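Local coordinates for OmpA family protein (Klebsiella pneumoniae subsp. pneumoniae, PDB 7RJJ) that probably binds cell-wall peptidoglycan through its OmpA-like domain, the piece crystallised here with D-alanine in its pocket, at residues 61-64 against 65-69; 105-108 against 109-112. All coordinates share one frame; numbering follows the deposited sequence.

Contact 1 (61-64 against 65-69); sequences QLLS and LKRAE. With DAL (D-alanine), chain C.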
loop_
_atom_site.group_PDB
_atom_site.type_symbol
_atom_site.label_atom_id
_atom_site.label_comp_id
_atom_site.label_asym_id
_atom_site.label_seq_id
_atom_site.Cartn_x
_atom_site.Cartn_y
_atom_site.Cartn_z
ATOM N N GLN A 61 4.545 -8.467 10.112
ATOM C CA GLN A 61 3.106 -8.552 9.748
ATOM C C GLN A 61 2.400 -7.276 10.224
ATOM O O GLN A 61 1.702 -6.630 9.399
ATOM C CB GLN A 61 2.465 -9.806 10.338
ATOM C CG GLN A 61 0.975 -9.896 10.071
ATOM C CD GLN A 61 0.655 -9.892 8.597
ATOM O OE1 GLN A 61 1.439 -10.357 7.770
ATOM N NE2 GLN A 61 -0.526 -9.396 8.261
ATOM N N LEU A 62 2.573 -6.918 11.499
ATOM C CA LEU A 62 1.922 -5.697 12.051
ATOM C C LEU A 62 2.392 -4.471 11.261
ATOM O O LEU A 62 1.541 -3.643 10.895
ATOM C CB LEU A 62 2.266 -5.547 13.538
ATOM C CG LEU A 62 1.691 -4.305 14.229
ATOM C CD1 LEU A 62 0.169 -4.312 14.217
ATOM C CD2 LEU A 62 2.194 -4.201 15.660
ATOM N N LEU A 63 3.704 -4.356 11.041
ATOM C CA LEU A 63 4.270 -3.207 10.288
ATOM C C LEU A 63 3.627 -3.112 8.900
ATOM O O LEU A 63 3.250 -1.989 8.516
ATOM C CB LEU A 63 5.784 -3.388 10.161
ATOM C CG LEU A 63 6.496 -2.346 9.303
ATOM C CD1 LEU A 63 6.164 -0.942 9.773
ATOM C CD2 LEU A 63 8.000 -2.574 9.299
ATOM N N SER A 64 3.525 -4.239 8.187
ATOM C CA SER A 64 2.930 -4.237 6.827
ATOM C C SER A 64 1.499 -3.694 6.890
ATOM O O SER A 64 1.090 -2.951 5.985
ATOM C CB SER A 64 2.978 -5.614 6.203
ATOM O OG SER A 64 2.037 -6.512 6.795
ATOM N N LEU A 65 0.778 -4.033 7.950
ATOM C CA LEU A 65 -0.629 -3.585 8.070
ATOM C C LEU A 65 -0.654 -2.089 8.407
ATOM O O LEU A 65 -1.511 -1.381 7.843
ATOM C CB LEU A 65 -1.304 -4.448 9.138
ATOM C CG LEU A 65 -2.823 -4.458 9.137
ATOM C CD1 LEU A 65 -3.377 -4.959 7.799
ATOM C CD2 LEU A 65 -3.311 -5.318 10.284
ATOM N N LYS A 66 0.273 -1.614 9.249
ATOM C CA LYS A 66 0.290 -0.161 9.582
ATOM C C LYS A 66 0.609 0.649 8.318
ATOM O O LYS A 66 0.091 1.771 8.180
ATOM C CB LYS A 66 1.271 0.160 10.715
ATOM C CG LYS A 66 0.867 -0.369 12.087
ATOM C CD LYS A 66 1.667 0.218 13.231
ATOM C CE LYS A 66 1.148 -0.202 14.586
ATOM N NZ LYS A 66 1.932 0.399 15.694
ATOM N N ARG A 67 1.392 0.080 7.403
ATOM C CA ARG A 67 1.760 0.800 6.158
ATOM C C ARG A 67 0.521 0.920 5.275
ATOM O O ARG A 67 0.335 1.981 4.670
ATOM C CB ARG A 67 2.897 0.075 5.439
ATOM C CG ARG A 67 4.239 0.265 6.135
ATOM C CD ARG A 67 5.361 -0.589 5.587
ATOM N NE ARG A 67 6.600 -0.097 6.184
ATOM C CZ ARG A 67 7.785 -0.702 6.152
ATOM N NH1 ARG A 67 7.936 -1.877 5.552
ATOM N NH2 ARG A 67 8.814 -0.107 6.729
ATOM N N ALA A 68 -0.257 -0.157 5.192
ATOM C CA ALA A 68 -1.500 -0.127 4.391
ATOM C C ALA A 68 -2.443 0.899 5.028
ATOM O O ALA A 68 -3.023 1.687 4.293
ATOM C CB ALA A 68 -2.115 -1.502 4.340
ATOM N N GLU A 69 -2.470 0.969 6.357
ATOM C CA GLU A 69 -3.358 1.952 7.043
ATOM C C GLU A 69 -2.887 3.392 6.773
ATOM O O GLU A 69 -3.763 4.259 6.644
ATOM C CB GLU A 69 -3.434 1.654 8.536
ATOM C CG GLU A 69 -4.166 0.360 8.837
ATOM C CD GLU A 69 -4.098 -0.076 10.289
ATOM O OE1 GLU A 69 -3.313 0.521 11.051
ATOM O OE2 GLU A 69 -4.813 -1.025 10.650
HETATM N N DAL C . 11.565 -5.311 7.956
HETATM C CA DAL C . 11.916 -3.871 8.152
HETATM C CB DAL C . 11.845 -3.520 9.615
HETATM C C DAL C . 10.988 -2.988 7.308
HETATM O O DAL C . 10.893 -1.782 7.531
HETATM O OXT DAL C . 10.327 -3.444 6.370
#
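Gln-61 O is gripped twice: by Leu-65 N one turn on, and by the hydroxyl of Ser-64, whose OG donates to it at 2.6 Å. The two donors reach the carbonyl differently, Leu-65 N at a C=O...N angle of 154° and Ser-64 OG more from the side, at 127°. With chi1 at 73°, OG folds back over the helix backbone, which is what brings it to that carbonyl. Arg-67 carries the other half of the contact. Its chain runs extended from CG to NE and ends in a two-pronged grip on the D-alanine carboxylate, NH1 to OXT at 3.0 Å and NH2 to O at 2.8 Å. As in other OmpA-like domains, this arginine probably serves to hold a ligand carboxylate; here it sits on helix 57-77, the helix of the beta-alpha-beta unit between strands 43-49 and 86-90. Leu-63 lies across the arginine, its CD2 3.5 Å above the guanidinium plane and toward the rim, and the same methyl meets the ligand O at 3.5 Å. Lys-19 O and His-50 O also accept from the guanidinium, which would fix its rotation. Further round the helix, Lys-66 makes a cation-pi contact with Trp-20.

Contact 2 (105-108 against 109-112); sequences GRAL and NRRV. With DAL (D-alanine), chain C.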
loop_
_atom_site.group_PDB
_atom_site.type_symbol
_atom_site.label_atom_id
_atom_site.label_comp_id
_atom_site.label_asym_id
_atom_site.label_seq_id
_atom_site.Cartn_x
_atom_site.Cartn_y
_atom_site.Cartn_z
ATOM N N GLY A 105 17.264 -2.901 -2.819
ATOM C CA GLY A 105 16.282 -3.996 -2.911
ATOM C C GLY A 105 15.341 -3.983 -1.717
ATOM O O GLY A 105 14.132 -4.091 -1.924
ATOM N N ARG A 106 15.896 -3.853 -0.511
ATOM C CA ARG A 106 15.072 -3.836 0.723
ATOM C C ARG A 106 14.182 -2.590 0.706
ATOM O O ARG A 106 13.028 -2.704 1.134
ATOM C CB ARG A 106 15.948 -3.916 1.977
ATOM C CG ARG A 106 16.703 -5.233 2.123
ATOM C CD ARG A 106 17.438 -5.374 3.446
ATOM N NE ARG A 106 18.554 -4.452 3.599
ATOM C CZ ARG A 106 19.802 -4.680 3.170
ATOM N NH1 ARG A 106 20.106 -5.803 2.534
ATOM N NH2 ARG A 106 20.746 -3.778 3.387
ATOM N N ALA A 107 14.680 -1.462 0.191
ATOM C CA ALA A 107 13.839 -0.239 0.164
ATOM C C ALA A 107 12.643 -0.462 -0.762
ATOM O O ALA A 107 11.540 0.038 -0.431
ATOM C CB ALA A 107 14.640 0.969 -0.249
ATOM N N LEU A 108 12.849 -1.190 -1.865
ATOM C CA LEU A 108 11.733 -1.467 -2.808
ATOM C C LEU A 108 10.689 -2.366 -2.135
ATOM O O LEU A 108 9.481 -2.166 -2.407
ATOM C CB LEU A 108 12.277 -2.119 -4.085
ATOM C CG LEU A 108 12.917 -1.169 -5.098
ATOM C CD1 LEU A 108 13.635 -1.944 -6.193
ATOM C CD2 LEU A 108 11.893 -0.223 -5.704
ATOM N N ASN A 109 11.128 -3.276 -1.260
ATOM C CA ASN A 109 10.198 -4.233 -0.600
ATOM C C ASN A 109 9.320 -3.520 0.440
ATOM O O ASN A 109 8.182 -4.005 0.685
ATOM C CB ASN A 109 10.957 -5.429 -0.026
ATOM C CG ASN A 109 11.502 -6.340 -1.105
ATOM O OD1 ASN A 109 10.879 -6.510 -2.160
ATOM N ND2 ASN A 109 12.650 -6.954 -0.844
ATOM N N ARG A 110 9.829 -2.458 1.066
ATOM C CA ARG A 110 9.035 -1.667 2.043
ATOM C C ARG A 110 8.016 -0.886 1.217
ATOM O O ARG A 110 8.338 0.235 0.787
ATOM C CB ARG A 110 9.967 -0.766 2.863
ATOM C CG ARG A 110 11.049 -1.529 3.612
ATOM C CD ARG A 110 11.845 -0.654 4.564
ATOM N NE ARG A 110 12.653 0.381 3.924
ATOM C CZ ARG A 110 13.959 0.276 3.631
ATOM N NH1 ARG A 110 14.620 -0.835 3.892
ATOM N NH2 ARG A 110 14.595 1.286 3.063
ATOM N N ARG A 111 6.816 -1.444 1.029
ATOM C CA ARG A 111 5.910 -0.777 0.074
ATOM C C ARG A 111 4.439 -1.112 0.327
ATOM O O ARG A 111 4.126 -1.952 1.194
ATOM C CB ARG A 111 6.287 -1.310 -1.308
ATOM C CG ARG A 111 5.841 -2.749 -1.523
ATOM C CD ARG A 111 6.489 -3.420 -2.716
ATOM N NE ARG A 111 5.788 -4.652 -3.061
ATOM C CZ ARG A 111 6.011 -5.835 -2.508
ATOM N NH1 ARG A 111 6.928 -5.972 -1.558
ATOM N NH2 ARG A 111 5.309 -6.884 -2.900
ATOM N N VAL A 112 3.578 -0.463 -0.443
ATOM C CA VAL A 112 2.120 -0.752 -0.448
ATOM C C VAL A 112 1.698 -0.975 -1.905
ATOM O O VAL A 112 2.222 -0.273 -2.795
ATOM C CB VAL A 112 1.316 0.366 0.237
ATOM C CG1 VAL A 112 -0.134 0.387 -0.221
ATOM C CG2 VAL A 112 1.426 0.289 1.752
HETATM N N DAL C . 11.565 -5.311 7.956
HETATM C CA DAL C . 11.916 -3.871 8.152
HETATM C CB DAL C . 11.845 -3.520 9.615
HETATM C C DAL C . 10.988 -2.988 7.308
HETATM O O DAL C . 10.893 -1.782 7.531
HETATM O OXT DAL C . 10.327 -3.444 6.370
#
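Two backbone bonds close the last turn of helix 103-109 across this contact: Asn-109 N to Gly-105 O and Arg-110 N to Arg-106 O, each at 3.2 Å. Arg-110 then leaves helical geometry, and the chain extends toward strand 112-117. Just past the turn, Arg-111 NH1 reaches back to Asn-109 O at 3.2 Å, Asn-109 O sitting 20° out of the plane of the Arg-111 guanidinium, while Arg-111 NE forms a salt bridge with Glu-113. Arg-111 CD packs 3.3 Å from Leu-108 O, an approach set by chi1 of 73°, which swings the chain of Arg-111 back over its own backbone. Asn-109 turns its amide alongside the helix near Gly-105 O, but its polar ends are held by Ile-97 N on OD1 and by Ala-98 O and Asn-100 OD1 on ND2. Arg-110 bends at chi3 (-66°) and folds back over the preceding turn, so that Ala-107 CA sits 3.3 Å above one face of its guanidinium and Ala-107 CB comes to 3.3 Å from Arg-110 NH2. That group is tethered by Phe-15 O at NE and by a salt bridge from NH1 to Asp-52. The bend carries the guanidinium away over the helix, while the aliphatic part stays by the ligand, Arg-110 CD 3.3 Å from D-alanine O. Through Arg-110 this helix end lines the D-alanine pocket, consistent with the peptidoglycan-binding site of an OmpA-like domain.

Overall arrangement
Contact 1 and contact 2 come from separate parts of the chain, helix 57-77 and the end of helix 103-109, yet they meet at D-alanine; their centres are about 13 Å apart. One arginine, Arg-67, meets the carboxylate with its charged end, the other, Arg-110, with its aliphatic chain, and Asp-52 joins the second to the ligand. The two arginines pack directly, Arg-67 NH1 lying 3.5 Å from Arg-110 CB. Deeper in, Val-112 CG2 rests 3.5 Å from Arg-67 O, seating the start of strand 112-117 against the helix. Gly-18, Val-54 and Asn-60 supply further hydrogen bonds to D-alanine.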